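Local structure of putative aminomethyltransferase (Leptospirillum rubarum, 3TTG) at residues Arg55-Gln60 / Asp66-Asp71; Ser78-Pro83 / Val113-Lys118; Leu150-Asn155 / Glu198-Ser203; Arg163-Gly168 / Leu190-Asp195; Asn305-Leu310 / Thr337-Pro342. The protein is a putative aminomethyltransferase, related to the glycine cleavage T-protein, and probably binds a folate cofactor in its large N-terminal region. One frame throughout, in Å; residues are numbered along the deposited sequence.

Interaction 1: Arg55-Gln60 / Asp66-Asp71; sequences RKNFLQ and DILKQD
Gln-60 reaches from helix 55-60 to the loop 66-71 and meets three successive residues there with its amide. Its CG is anti to the backbone N (chi1 -176°), and a bend at chi2 turns the amide toward the loop. OE1 of Gln-60 accepts from the backbone N of Ile-67 at 2.9 Å. That N-H lies in the carbonyl plane, on a lone pair of OE1. NE2 of Gln-60 donates to OD1 of Asp-66 at 3.2 Å. The carboxylate oxygen lies close to the plane of the amide, but the amide nitrogen sits above the carboxylate plane. The two planes are 56° apart.

Leu-68 lies across the Gln-60 side chain at about a right angle. Its CG is 3.6 Å from CD of Gln-60, and its CD1 is 3.4 Å from NE2 of the same glutamine. The other branch, CD2, turns back to the helix and meets CB of Lys-56 at 3.7 Å.

OD1 of Asp-66 also accepts from the backbone N of Lys-69 at 3.1 Å, which makes an Asx motif. The two donors come from opposite faces of the carboxylate. Around the contact, Leu-59 packs on Val-50 and Leu-102 of the five-stranded antiparallel sheet, and Lys-257 NZ bonds the backbone O of Gln-60.

Both ends of the Gln-60 amide are thus used, which fixes its flip. The two donors to OD1 would probably favour a charged Asp-66.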
# COMPACT_ATOMS: atom_id res chain seq x y z
N ARG A 55 5.45 10.26 23.17
CA ARG A 55 5.29 9.90 21.75
C ARG A 55 4.38 8.69 21.55
O ARG A 55 3.60 8.68 20.61
CB ARG A 55 6.65 9.67 21.07
CG ARG A 55 7.42 8.47 21.55
CD ARG A 55 8.85 8.46 21.09
NE ARG A 55 9.58 7.27 21.54
CZ ARG A 55 10.07 7.06 22.77
NH1 ARG A 55 9.88 7.96 23.73
NH2 ARG A 55 10.72 5.95 23.04
N LYS A 56 4.47 7.70 22.43
CA LYS A 56 3.77 6.42 22.26
C LYS A 56 2.28 6.57 22.52
O LYS A 56 1.48 6.16 21.73
CB LYS A 56 4.40 5.36 23.21
CG LYS A 56 5.82 4.94 22.80
CD LYS A 56 5.90 3.53 22.14
CE LYS A 56 7.31 2.98 22.06
NZ LYS A 56 7.88 3.05 20.68
N ASN A 57 1.93 7.11 23.66
CA ASN A 57 0.53 7.35 24.01
C ASN A 57 -0.14 8.31 22.99
O ASN A 57 -1.32 8.15 22.64
CB ASN A 57 0.49 7.94 25.43
CG ASN A 57 0.75 6.89 26.52
OD1 ASN A 57 0.89 5.69 26.24
ND2 ASN A 57 0.84 7.32 27.78
N PHE A 58 0.61 9.33 22.59
CA PHE A 58 0.16 10.30 21.62
C PHE A 58 -0.25 9.57 20.30
O PHE A 58 -1.39 9.67 19.86
CB PHE A 58 1.25 11.35 21.39
CG PHE A 58 1.09 12.21 20.18
CD1 PHE A 58 -0.05 12.99 20.01
CD2 PHE A 58 1.99 12.13 19.13
CE1 PHE A 58 -0.27 13.69 18.82
CE2 PHE A 58 1.80 12.87 17.96
CZ PHE A 58 0.66 13.63 17.80
N LEU A 59 0.64 8.81 19.72
CA LEU A 59 0.35 8.11 18.48
C LEU A 59 -0.64 6.98 18.63
O LEU A 59 -1.47 6.79 17.75
CB LEU A 59 1.64 7.61 17.83
CG LEU A 59 2.55 8.72 17.27
CD1 LEU A 59 3.80 8.11 16.64
CD2 LEU A 59 1.84 9.55 16.24
N GLN A 60 -0.63 6.29 19.76
CA GLN A 60 -1.58 5.20 20.02
C GLN A 60 -3.04 5.67 20.02
O GLN A 60 -3.92 4.90 19.65
CB GLN A 60 -1.26 4.58 21.40
CG GLN A 60 -2.07 3.37 21.82
CD GLN A 60 -1.63 2.10 21.12
OE1 GLN A 60 -1.13 2.08 19.98
NE2 GLN A 60 -1.89 0.98 21.76
N ASP A 66 -2.04 -0.99 16.88
CA ASP A 66 -1.39 -1.07 18.18
C ASP A 66 0.14 -0.81 18.00
O ASP A 66 0.86 -1.69 17.48
CB ASP A 66 -1.60 -2.44 18.79
CG ASP A 66 -1.12 -2.50 20.22
OD1 ASP A 66 -0.33 -1.60 20.63
OD2 ASP A 66 -1.46 -3.47 20.90
N ILE A 67 0.56 0.41 18.33
CA ILE A 67 1.94 0.93 18.24
C ILE A 67 2.76 0.52 19.49
O ILE A 67 3.95 0.43 19.37
CB ILE A 67 1.87 2.52 18.11
CG1 ILE A 67 1.14 2.94 16.84
CG2 ILE A 67 3.22 3.24 18.21
CD1 ILE A 67 1.44 2.15 15.59
N LEU A 68 2.13 0.36 20.68
CA LEU A 68 2.79 0.03 21.95
C LEU A 68 3.38 -1.37 21.96
O LEU A 68 4.48 -1.58 22.47
CB LEU A 68 1.80 0.13 23.14
CG LEU A 68 1.12 1.46 23.39
CD1 LEU A 68 0.06 1.32 24.50
CD2 LEU A 68 2.12 2.52 23.69
N LYS A 69 2.61 -2.34 21.47
CA LYS A 69 3.04 -3.75 21.44
C LYS A 69 4.19 -3.99 20.46
O LYS A 69 4.96 -4.94 20.65
CB LYS A 69 1.86 -4.70 21.09
CG LYS A 69 1.50 -4.84 19.58
CD LYS A 69 1.67 -6.28 19.04
CE LYS A 69 3.09 -6.75 18.75
NZ LYS A 69 3.79 -7.38 19.92
N GLN A 70 4.26 -3.16 19.40
CA GLN A 70 5.27 -3.29 18.34
C GLN A 70 6.70 -3.40 18.89
O GLN A 70 7.09 -2.59 19.73
CB GLN A 70 5.17 -2.10 17.37
CG GLN A 70 5.73 -2.42 16.00
CD GLN A 70 5.62 -1.26 15.05
OE1 GLN A 70 4.63 -0.53 15.02
NE2 GLN A 70 6.66 -1.03 14.29
N ASP A 71 7.48 -4.40 18.40
CA ASP A 71 8.88 -4.64 18.83
C ASP A 71 9.88 -3.62 18.19
O ASP A 71 9.50 -2.81 17.34
CB ASP A 71 9.33 -6.06 18.50
CG ASP A 71 8.28 -7.14 18.76
OD1 ASP A 71 7.29 -7.20 17.98
OD2 ASP A 71 8.45 -7.91 19.73

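Interaction 2: Ser78-Pro83 / Val113-Lys118; sequences SFFLNP and VNHLKK
Phe-80 and Leu-116 make the apolar contact: CE1 of Phe-80 meets the methyl CD2 of Leu-116 at 4.1 Å, and the two side chains approach at a slant. A van der Waals contact joins Phe-80 to the imidazole of His-115, with CB of Phe-80 4.0 Å from NE2 of His-115. The imidazole therefore packs against the root of the Phe-80 side chain. His-115 has CG anti to its backbone N (chi1 -179°), which extends the ring from the helix toward the strand.

The elements joined are edge strand 75-81 of an antiparallel five-stranded sheet and helix 109-118. Both belong to the folate-binding domain of the aminomethyltransferase family. The short segments 78-81 and 113-118 lie 11.0 Å apart at their axes and run at 67° to each other. Side chains and a water bridge this distance.

The polar link is that water. Its oxygen donates to the backbone O of Leu-81 at 2.8 Å and is hydrogen-bonded to NE2 of His-115 at 2.7 Å. It sits at the edge of the imidazole, in the ring plane.

Further aromatic contacts adjoin the pair. Phe-80 meets Phe-112 edge-to-face, and His-115 meets Tyr-119 in the same way. Leu-116 also packs on Ile-128 of strand 127-130.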
# COMPACT_ATOMS: atom_id res chain seq x y z
N SER A 78 -0.55 0.89 9.55
CA SER A 78 -1.66 1.53 10.26
C SER A 78 -2.44 2.44 9.37
O SER A 78 -1.89 3.03 8.44
CB SER A 78 -1.14 2.38 11.42
OG SER A 78 -2.20 2.80 12.28
N PHE A 79 -3.69 2.66 9.75
CA PHE A 79 -4.51 3.73 9.26
C PHE A 79 -4.55 4.86 10.29
O PHE A 79 -4.30 4.66 11.48
CB PHE A 79 -5.95 3.27 8.96
CG PHE A 79 -6.03 2.35 7.80
CD1 PHE A 79 -5.85 2.82 6.51
CD2 PHE A 79 -6.22 0.99 7.99
CE1 PHE A 79 -5.86 1.95 5.44
CE2 PHE A 79 -6.20 0.12 6.91
CZ PHE A 79 -6.08 0.60 5.65
N PHE A 80 -4.93 6.02 9.80
CA PHE A 80 -5.30 7.20 10.58
C PHE A 80 -6.68 7.53 10.12
O PHE A 80 -6.91 7.85 8.94
CB PHE A 80 -4.30 8.35 10.40
CG PHE A 80 -2.94 8.00 10.95
CD1 PHE A 80 -2.55 8.45 12.20
CD2 PHE A 80 -2.11 7.12 10.28
CE1 PHE A 80 -1.33 8.09 12.73
CE2 PHE A 80 -0.89 6.75 10.81
CZ PHE A 80 -0.53 7.21 12.03
N LEU A 81 -7.62 7.34 11.00
CA LEU A 81 -9.03 7.53 10.64
C LEU A 81 -9.61 8.79 11.17
O LEU A 81 -9.06 9.37 12.08
CB LEU A 81 -9.85 6.36 11.19
CG LEU A 81 -9.29 4.93 10.92
CD1 LEU A 81 -10.09 3.88 11.62
CD2 LEU A 81 -9.25 4.61 9.46
N ASN A 82 -10.75 9.20 10.59
CA ASN A 82 -11.53 10.29 11.12
C ASN A 82 -12.46 9.69 12.19
O ASN A 82 -12.53 8.47 12.29
CB ASN A 82 -12.27 11.02 9.98
CG ASN A 82 -13.42 10.30 9.34
OD1 ASN A 82 -13.94 9.30 9.83
ND2 ASN A 82 -13.87 10.86 8.26
N PRO A 83 -13.23 10.50 12.93
CA PRO A 83 -14.11 9.97 13.99
C PRO A 83 -15.19 8.93 13.55
O PRO A 83 -15.68 8.14 14.38
CB PRO A 83 -14.78 11.24 14.50
CG PRO A 83 -13.74 12.29 14.31
CD PRO A 83 -13.21 11.98 12.97
N VAL A 113 1.28 15.83 8.64
CA VAL A 113 1.85 16.49 9.81
C VAL A 113 0.76 17.34 10.50
O VAL A 113 0.64 17.28 11.72
CB VAL A 113 3.11 17.28 9.42
CG1 VAL A 113 3.53 18.26 10.51
CG2 VAL A 113 4.25 16.29 9.14
N ASN A 114 -0.06 18.05 9.71
CA ASN A 114 -1.18 18.83 10.26
C ASN A 114 -2.19 17.94 11.00
O ASN A 114 -2.77 18.36 12.00
CB ASN A 114 -1.91 19.63 9.14
CG ASN A 114 -1.10 20.82 8.60
OD1 ASN A 114 -0.17 21.32 9.25
ND2 ASN A 114 -1.44 21.31 7.42
N HIS A 115 -2.45 16.79 10.48
CA HIS A 115 -3.34 15.80 11.14
C HIS A 115 -2.77 15.35 12.47
O HIS A 115 -3.45 15.46 13.48
CB HIS A 115 -3.58 14.59 10.27
CG HIS A 115 -4.50 13.57 10.90
ND1 HIS A 115 -5.86 13.77 10.97
CD2 HIS A 115 -4.20 12.38 11.50
CE1 HIS A 115 -6.35 12.72 11.62
NE2 HIS A 115 -5.39 11.86 11.97
N LEU A 116 -1.49 15.03 12.53
CA LEU A 116 -0.89 14.71 13.84
C LEU A 116 -0.96 15.90 14.82
O LEU A 116 -1.25 15.71 16.00
CB LEU A 116 0.58 14.33 13.66
CG LEU A 116 0.90 13.07 12.82
CD1 LEU A 116 2.39 12.78 12.87
CD2 LEU A 116 0.21 11.89 13.30
N LYS A 117 -0.68 17.15 14.33
CA LYS A 117 -0.65 18.32 15.19
C LYS A 117 -2.02 18.67 15.70
O LYS A 117 -2.12 19.16 16.80
CB LYS A 117 -0.01 19.54 14.49
CG LYS A 117 1.47 19.34 14.32
CD LYS A 117 2.11 20.49 13.66
CE LYS A 117 3.61 20.29 13.63
NZ LYS A 117 4.32 21.41 12.93
N LYS A 118 -3.06 18.33 14.97
CA LYS A 118 -4.46 18.48 15.43
C LYS A 118 -4.69 17.79 16.79
O LYS A 118 -5.49 18.26 17.60
CB LYS A 118 -5.38 17.82 14.37
CG LYS A 118 -6.84 18.03 14.56
CD LYS A 118 -7.59 17.34 13.46
CE LYS A 118 -9.06 17.29 13.76
NZ LYS A 118 -9.84 16.77 12.61
O HOH W 1 -6.45 9.61 13.13

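Interaction 3: Leu150-Asn155 / Glu198-Ser203; sequences LSLFDN and ETTQKS
The end of helix 145-152 comes up to the early turns of helix 197-211, with Leu-152 and Ser-203 the nearest pair at 7.5 Å between CA atoms. Leu-152 carries the contact. Its CB points toward the other helix, and its CG is anti to the carbonyl carbon (chi1 -69°). This places one methyl on each of two residues that lie three apart on helix 197-211. CD2 of Leu-152 meets CB of Ser-203 at 3.5 Å, which is tight for two carbons. CD1 of Leu-152 meets the methyl CG2 of Thr-200 at 4.2 Å, and these two side chains cross at about a right angle.

Thr-200 gives its methyl to the contact. CG2 is anti to the backbone N, while its hydroxyl OG1 bonds the backbone O of Gln-196, just ahead of the helix. Ser-203 meets the leucine with its CB. The cross-helix contact is therefore made by carbon atoms.

The next residue, Phe-153, is the first to leave the helical conformation. Its ring turns back on Leu-152, whose CB stands 3.5 Å above the ring plane, over the centre.

This is a surface contact. Leu-152 also touches Leu-204, and Ser-151 touches Phe-207, both further along helix 197-211. Thr-200 packs on Ile-192 and Phe-153 on Leu-190, so the start of helix 197-211 and the residue that follows helix 145-152 both pack on strand 187-193 of the mixed sheet.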
# COMPACT_ATOMS: atom_id res chain seq x y z
N LEU A 150 20.88 -8.05 0.74
CA LEU A 150 22.07 -8.74 1.26
C LEU A 150 23.32 -8.42 0.48
O LEU A 150 24.40 -8.51 1.04
CB LEU A 150 21.88 -10.25 1.29
CG LEU A 150 20.90 -10.77 2.31
CD1 LEU A 150 20.52 -12.17 2.01
CD2 LEU A 150 21.47 -10.67 3.73
N SER A 151 23.20 -8.09 -0.81
CA SER A 151 24.33 -7.70 -1.63
C SER A 151 24.76 -6.29 -1.30
O SER A 151 25.95 -6.06 -1.11
CB SER A 151 23.98 -7.82 -3.11
OG SER A 151 25.13 -7.62 -3.91
N LEU A 152 23.82 -5.33 -1.22
CA LEU A 152 24.20 -3.95 -0.91
C LEU A 152 24.65 -3.76 0.55
O LEU A 152 25.47 -2.88 0.82
CB LEU A 152 23.05 -2.97 -1.13
CG LEU A 152 22.57 -2.65 -2.54
CD1 LEU A 152 21.26 -1.84 -2.47
CD2 LEU A 152 23.59 -1.84 -3.32
N PHE A 153 24.00 -4.47 1.50
CA PHE A 153 24.16 -4.22 2.93
C PHE A 153 24.48 -5.47 3.73
O PHE A 153 24.27 -6.59 3.28
CB PHE A 153 22.86 -3.60 3.48
CG PHE A 153 22.27 -2.51 2.61
CD1 PHE A 153 22.91 -1.28 2.48
CD2 PHE A 153 21.09 -2.71 1.92
CE1 PHE A 153 22.38 -0.27 1.68
CE2 PHE A 153 20.56 -1.70 1.11
CZ PHE A 153 21.20 -0.48 1.00
N ASP A 154 24.94 -5.26 4.96
CA ASP A 154 25.35 -6.34 5.86
C ASP A 154 24.21 -6.73 6.83
O ASP A 154 23.17 -6.08 6.88
CB ASP A 154 26.60 -5.92 6.68
CG ASP A 154 27.66 -5.14 5.91
OD1 ASP A 154 27.75 -5.32 4.67
OD2 ASP A 154 28.39 -4.34 6.54
N ASN A 155 24.46 -7.80 7.60
CA ASN A 155 23.60 -8.41 8.62
C ASN A 155 22.46 -9.26 7.96
O ASN A 155 22.80 -10.21 7.25
CB ASN A 155 23.09 -7.39 9.67
CG ASN A 155 24.21 -6.82 10.52
OD1 ASN A 155 24.70 -7.47 11.46
ND2 ASN A 155 24.68 -5.62 10.21
N GLU A 198 23.37 8.46 -5.64
CA GLU A 198 23.97 8.16 -6.95
C GLU A 198 24.87 6.89 -6.88
O GLU A 198 24.93 6.12 -7.85
CB GLU A 198 24.79 9.35 -7.54
CG GLU A 198 24.00 10.61 -7.87
CD GLU A 198 23.72 11.53 -6.69
OE1 GLU A 198 23.97 11.12 -5.53
OE2 GLU A 198 23.29 12.69 -6.92
N THR A 199 25.55 6.68 -5.76
CA THR A 199 26.36 5.49 -5.51
C THR A 199 25.47 4.24 -5.37
O THR A 199 25.83 3.20 -5.90
CB THR A 199 27.21 5.68 -4.24
OG1 THR A 199 28.10 6.77 -4.46
CG2 THR A 199 28.02 4.44 -3.87
N THR A 200 24.39 4.32 -4.61
CA THR A 200 23.46 3.17 -4.40
C THR A 200 22.76 2.81 -5.71
O THR A 200 22.64 1.65 -6.04
CB THR A 200 22.46 3.49 -3.31
OG1 THR A 200 23.20 3.84 -2.15
CG2 THR A 200 21.51 2.31 -2.96
N GLN A 201 22.33 3.82 -6.46
CA GLN A 201 21.74 3.68 -7.79
C GLN A 201 22.69 2.92 -8.75
O GLN A 201 22.23 1.99 -9.44
CB GLN A 201 21.41 5.06 -8.34
CG GLN A 201 20.81 5.07 -9.73
CD GLN A 201 20.28 6.44 -10.09
OE1 GLN A 201 21.06 7.39 -10.29
NE2 GLN A 201 18.97 6.58 -10.18
N LYS A 202 23.97 3.32 -8.82
CA LYS A 202 25.03 2.69 -9.65
C LYS A 202 25.22 1.22 -9.21
O LYS A 202 25.18 0.31 -10.06
CB LYS A 202 26.35 3.48 -9.52
CG LYS A 202 27.55 2.91 -10.30
CD LYS A 202 27.42 3.14 -11.79
CE LYS A 202 28.68 2.72 -12.55
NZ LYS A 202 28.88 1.24 -12.54
N SER A 203 25.30 0.98 -7.89
CA SER A 203 25.37 -0.38 -7.35
C SER A 203 24.15 -1.20 -7.78
O SER A 203 24.32 -2.29 -8.30
CB SER A 203 25.48 -0.38 -5.84
OG SER A 203 26.80 0.02 -5.48

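Interaction 4: Arg163-Gly168 / Leu190-Asp195; sequences RMLKNG and LFIPID
Leu-165 touches Ile-192 where a type I beta turn, Leu-165 to Gly-168, leads out of strand 161-164, an edge strand of the mixed sheet. Strand 170-173 lies between this edge and strand 187-193, so the contact reaches past a neighbour in the sheet. CD1 of Leu-165 meets CD1 of Ile-192 at 3.9 Å, and the two chains approach at a slant. Ile-192 has CG1 anti to the carbonyl carbon, and its CD1 comes nearer the turn than its CB direction would suggest.

Asn-167 takes the less common position with CG between the backbone N and the carbonyl carbon (chi1 48°). Its side chain then crosses Pro-193 at about a right angle, with ND2 of Asn-167 4.2 Å from CD of Pro-193. The Asn-167 backbone O bonds NE2 of Gln-196.

Gly-168 has phi 106° and psi 157°, angles that call for glycine. Its buried carbonyl O has no hydrogen-bond partner in the model and rests 3.4 Å from CD of Pro-193.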
# COMPACT_ATOMS: atom_id res chain seq x y z
N ARG A 163 14.70 -1.35 9.64
CA ARG A 163 16.12 -1.33 10.01
C ARG A 163 16.77 -0.00 9.68
O ARG A 163 16.47 0.55 8.62
CB ARG A 163 16.89 -2.42 9.25
CG ARG A 163 16.18 -3.76 8.93
CD ARG A 163 16.53 -4.91 9.86
NE ARG A 163 17.97 -5.21 9.82
CZ ARG A 163 18.59 -6.12 10.57
NH1 ARG A 163 19.90 -6.30 10.46
NH2 ARG A 163 17.90 -6.86 11.43
N MSE A 164 17.70 0.47 10.54
CA MSE A 164 18.51 1.64 10.19
C MSE A 164 19.78 1.09 9.56
O MSE A 164 20.29 0.08 10.00
CB MSE A 164 18.82 2.53 11.39
CG MSE A 164 19.37 3.90 10.96
SE MSE A 164 19.66 5.08 12.46
CE MSE A 164 20.48 6.53 11.45
N LEU A 165 20.18 1.65 8.43
CA LEU A 165 21.39 1.24 7.72
C LEU A 165 22.61 1.87 8.46
O LEU A 165 22.50 2.95 9.05
CB LEU A 165 21.32 1.66 6.24
CG LEU A 165 20.23 1.02 5.43
CD1 LEU A 165 20.05 1.69 4.08
CD2 LEU A 165 20.48 -0.47 5.27
N LYS A 166 23.74 1.19 8.46
CA LYS A 166 24.91 1.68 9.24
C LYS A 166 25.42 3.04 8.71
O LYS A 166 25.86 3.90 9.48
CB LYS A 166 26.05 0.64 9.29
CG LYS A 166 26.66 0.19 7.97
CD LYS A 166 27.99 -0.58 8.20
CE LYS A 166 27.85 -1.85 9.03
NZ LYS A 166 29.13 -2.61 9.08
N ASN A 167 25.26 3.24 7.41
CA ASN A 167 25.60 4.47 6.70
C ASN A 167 24.56 5.61 6.87
O ASN A 167 24.80 6.72 6.40
CB ASN A 167 25.74 4.13 5.20
CG ASN A 167 24.59 3.31 4.64
OD1 ASN A 167 24.64 2.05 4.67
ND2 ASN A 167 23.47 3.98 4.23
N GLY A 168 23.42 5.34 7.50
CA GLY A 168 22.34 6.30 7.63
C GLY A 168 21.26 5.83 6.68
O GLY A 168 21.52 5.12 5.71
N LEU A 190 13.67 1.37 0.39
CA LEU A 190 14.95 1.84 0.87
C LEU A 190 14.95 3.36 0.90
O LEU A 190 14.77 3.95 -0.15
CB LEU A 190 16.08 1.35 -0.05
CG LEU A 190 16.42 -0.13 -0.12
CD1 LEU A 190 15.26 -0.97 -0.63
CD2 LEU A 190 17.59 -0.37 -1.08
N PHE A 191 15.20 3.98 2.06
CA PHE A 191 15.32 5.45 2.19
C PHE A 191 16.77 5.75 2.37
O PHE A 191 17.32 5.52 3.45
CB PHE A 191 14.48 5.93 3.37
CG PHE A 191 13.01 5.83 3.04
CD1 PHE A 191 12.32 6.93 2.57
CD2 PHE A 191 12.32 4.67 3.27
CE1 PHE A 191 10.95 6.84 2.28
CE2 PHE A 191 10.98 4.56 2.91
CZ PHE A 191 10.30 5.67 2.48
N ILE A 192 17.43 6.16 1.26
CA ILE A 192 18.87 6.34 1.16
C ILE A 192 19.26 7.80 1.39
O ILE A 192 18.67 8.65 0.74
CB ILE A 192 19.31 5.86 -0.25
CG1 ILE A 192 18.85 4.38 -0.47
CG2 ILE A 192 20.83 5.99 -0.42
CD1 ILE A 192 19.42 3.33 0.60
N PRO A 193 20.26 8.10 2.24
CA PRO A 193 20.68 9.49 2.41
C PRO A 193 21.03 10.12 1.06
O PRO A 193 21.68 9.48 0.23
CB PRO A 193 21.92 9.37 3.29
CG PRO A 193 21.67 8.16 4.11
CD PRO A 193 21.10 7.21 3.09
N ILE A 194 20.60 11.34 0.85
CA ILE A 194 20.84 12.05 -0.43
C ILE A 194 22.28 11.88 -0.96
O ILE A 194 22.48 11.59 -2.15
CB ILE A 194 20.56 13.56 -0.28
CG1 ILE A 194 19.11 13.90 0.10
CG2 ILE A 194 20.90 14.27 -1.59
CD1 ILE A 194 18.10 13.23 -0.64
N ASP A 195 23.29 12.10 -0.10
CA ASP A 195 24.68 12.04 -0.54
C ASP A 195 25.13 10.64 -0.97
O ASP A 195 26.16 10.52 -1.62
CB ASP A 195 25.64 12.62 0.53
CG ASP A 195 25.90 11.74 1.74
OD1 ASP A 195 27.05 11.69 2.19
OD2 ASP A 195 24.95 11.11 2.24

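Interaction 5: Asn305-Leu310 / Thr337-Pro342; sequences NEAGIL and TELLLP
A classic beta bulge sits at this contact: the two residues Ala-307 and Gly-308 stand opposite the single Leu-298 of the neighbouring strand 296-299. Ala-307 has phi -116° and psi -19°, well away from regular strand values. Its CB points toward segment 337-342 and meets CD1 of Leu-339 at 3.5 Å. CG of Leu-339 is a little further from the CB of Ala-307, at 4.1 Å. Leu-339 has its CG anti to the carbonyl carbon, and its own CB direction is also toward the other segment. The short alanine is thus met by one branch of a longer leucine.

The second point of contact is between two leucine methyls. CD2 of Leu-310 lies 4.0 Å from CD2 of Leu-341, and the side chains approach at a slant. Leu-310 holds CG anti to its backbone N (chi1 -174°), and its CB points toward segment 337-342. Leu-341 starts off to one side, but its end turns in.

All four residues are buried, and the contact is wholly apolar. Further apolar neighbours add to it. Leu-341 also packs on Leu-298 and Val-347, Leu-339 on Val-349, and Leu-310 on Phe-282 and Phe-294.

Strand 306-316 lies next to one outermost strand of the antiparallel sheet, and strand 338-340 is the other. Side chains of the first meet those of the second and of the residue after it, consistent with the curled sheet of the T-protein C-terminal barrel.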
# COMPACT_ATOMS: atom_id res chain seq x y z
N ASN A 305 -29.12 -1.12 -11.73
CA ASN A 305 -28.76 -0.49 -10.48
C ASN A 305 -27.24 -0.52 -10.27
O ASN A 305 -26.54 -1.36 -10.84
CB ASN A 305 -29.46 -1.19 -9.31
CG ASN A 305 -30.95 -0.97 -9.28
OD1 ASN A 305 -31.54 -0.26 -10.10
ND2 ASN A 305 -31.59 -1.56 -8.29
N GLU A 306 -26.75 0.38 -9.42
CA GLU A 306 -25.34 0.50 -9.05
C GLU A 306 -24.93 -0.78 -8.29
O GLU A 306 -25.70 -1.23 -7.42
CB GLU A 306 -25.15 1.76 -8.20
CG GLU A 306 -25.38 3.05 -8.97
CD GLU A 306 -25.10 4.35 -8.24
OE1 GLU A 306 -24.83 4.32 -7.02
OE2 GLU A 306 -25.23 5.41 -8.88
N ALA A 307 -23.80 -1.42 -8.71
CA ALA A 307 -23.32 -2.67 -8.13
C ALA A 307 -21.97 -2.52 -7.45
O ALA A 307 -21.59 -3.38 -6.67
CB ALA A 307 -23.20 -3.73 -9.22
N GLY A 308 -21.26 -1.45 -7.78
CA GLY A 308 -19.95 -1.18 -7.24
C GLY A 308 -19.27 -0.01 -7.90
O GLY A 308 -19.89 0.77 -8.63
N ILE A 309 -17.94 0.01 -7.74
CA ILE A 309 -17.10 1.04 -8.28
C ILE A 309 -15.76 0.45 -8.64
O ILE A 309 -15.18 -0.35 -7.89
CB ILE A 309 -16.91 2.26 -7.33
CG1 ILE A 309 -16.61 1.79 -5.95
CG2 ILE A 309 -18.15 3.19 -7.32
CD1 ILE A 309 -16.58 2.87 -4.94
N LEU A 310 -15.23 0.95 -9.73
CA LEU A 310 -13.89 0.63 -10.21
C LEU A 310 -13.03 1.82 -9.86
O LEU A 310 -13.31 2.95 -10.30
CB LEU A 310 -13.98 0.37 -11.69
CG LEU A 310 -12.74 -0.11 -12.39
CD1 LEU A 310 -12.39 -1.55 -11.94
CD2 LEU A 310 -12.95 -0.04 -13.95
N THR A 337 -18.87 -12.84 -11.63
CA THR A 337 -19.98 -11.88 -11.79
C THR A 337 -19.65 -10.79 -12.81
O THR A 337 -18.63 -10.10 -12.70
CB THR A 337 -20.35 -11.21 -10.47
OG1 THR A 337 -20.66 -12.23 -9.53
CG2 THR A 337 -21.56 -10.27 -10.63
N GLU A 338 -20.52 -10.63 -13.80
CA GLU A 338 -20.33 -9.63 -14.85
C GLU A 338 -21.10 -8.33 -14.52
O GLU A 338 -22.29 -8.39 -14.22
CB GLU A 338 -20.78 -10.21 -16.19
CG GLU A 338 -19.90 -11.38 -16.60
CD GLU A 338 -20.23 -12.04 -17.91
OE1 GLU A 338 -21.40 -11.95 -18.36
OE2 GLU A 338 -19.33 -12.69 -18.48
N LEU A 339 -20.41 -7.18 -14.61
CA LEU A 339 -20.96 -5.84 -14.37
C LEU A 339 -20.68 -4.96 -15.59
O LEU A 339 -19.79 -5.26 -16.38
CB LEU A 339 -20.41 -5.15 -13.11
CG LEU A 339 -20.63 -5.80 -11.69
CD1 LEU A 339 -22.08 -6.21 -11.48
CD2 LEU A 339 -19.63 -6.93 -11.40
N LEU A 340 -21.40 -3.85 -15.69
CA LEU A 340 -21.24 -2.94 -16.79
C LEU A 340 -20.68 -1.60 -16.36
O LEU A 340 -21.11 -1.01 -15.36
CB LEU A 340 -22.60 -2.72 -17.44
CG LEU A 340 -23.18 -3.91 -18.13
CD1 LEU A 340 -24.68 -3.74 -18.31
CD2 LEU A 340 -22.53 -4.13 -19.46
N LEU A 341 -19.80 -1.08 -17.17
CA LEU A 341 -19.33 0.29 -17.06
C LEU A 341 -20.41 1.24 -17.69
O LEU A 341 -21.37 0.75 -18.32
CB LEU A 341 -17.95 0.42 -17.73
CG LEU A 341 -16.80 -0.17 -16.90
CD1 LEU A 341 -15.64 -0.50 -17.81
CD2 LEU A 341 -16.37 0.80 -15.80
N PRO A 342 -20.30 2.57 -17.50
CA PRO A 342 -21.35 3.48 -18.01
C PRO A 342 -21.59 3.43 -19.54
O PRO A 342 -22.70 3.67 -20.03
CB PRO A 342 -20.87 4.87 -17.57
CG PRO A 342 -20.01 4.62 -16.35
CD PRO A 342 -19.33 3.30 -16.63

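How the interactions relate
Interactions 2 and 5 are buried, 1 and 4 are partly buried, and 3 lies at the surface. Interactions 1 and 2 touch: Phe-58 and Leu-59 of helix 55-60 meet Leu-116 of helix 109-118. Interactions 3 and 4 share more. Helix 145-152 leads on to strand 161-164, strand 187-193 leads on to helix 197-211, and a salt bridge joins Asp-154 to Lys-166. Interaction 5 lies in the C-terminal barrel domain, its centre about 40 Å from that of interaction 1. Partly buried interaction 1 has direct side-chain hydrogen bonds, while buried interaction 2 has a bridging water. Surface contact 3 and buried contact 5 meet through carbons, and 4 adds a carbonyl oxygen resting on a proline.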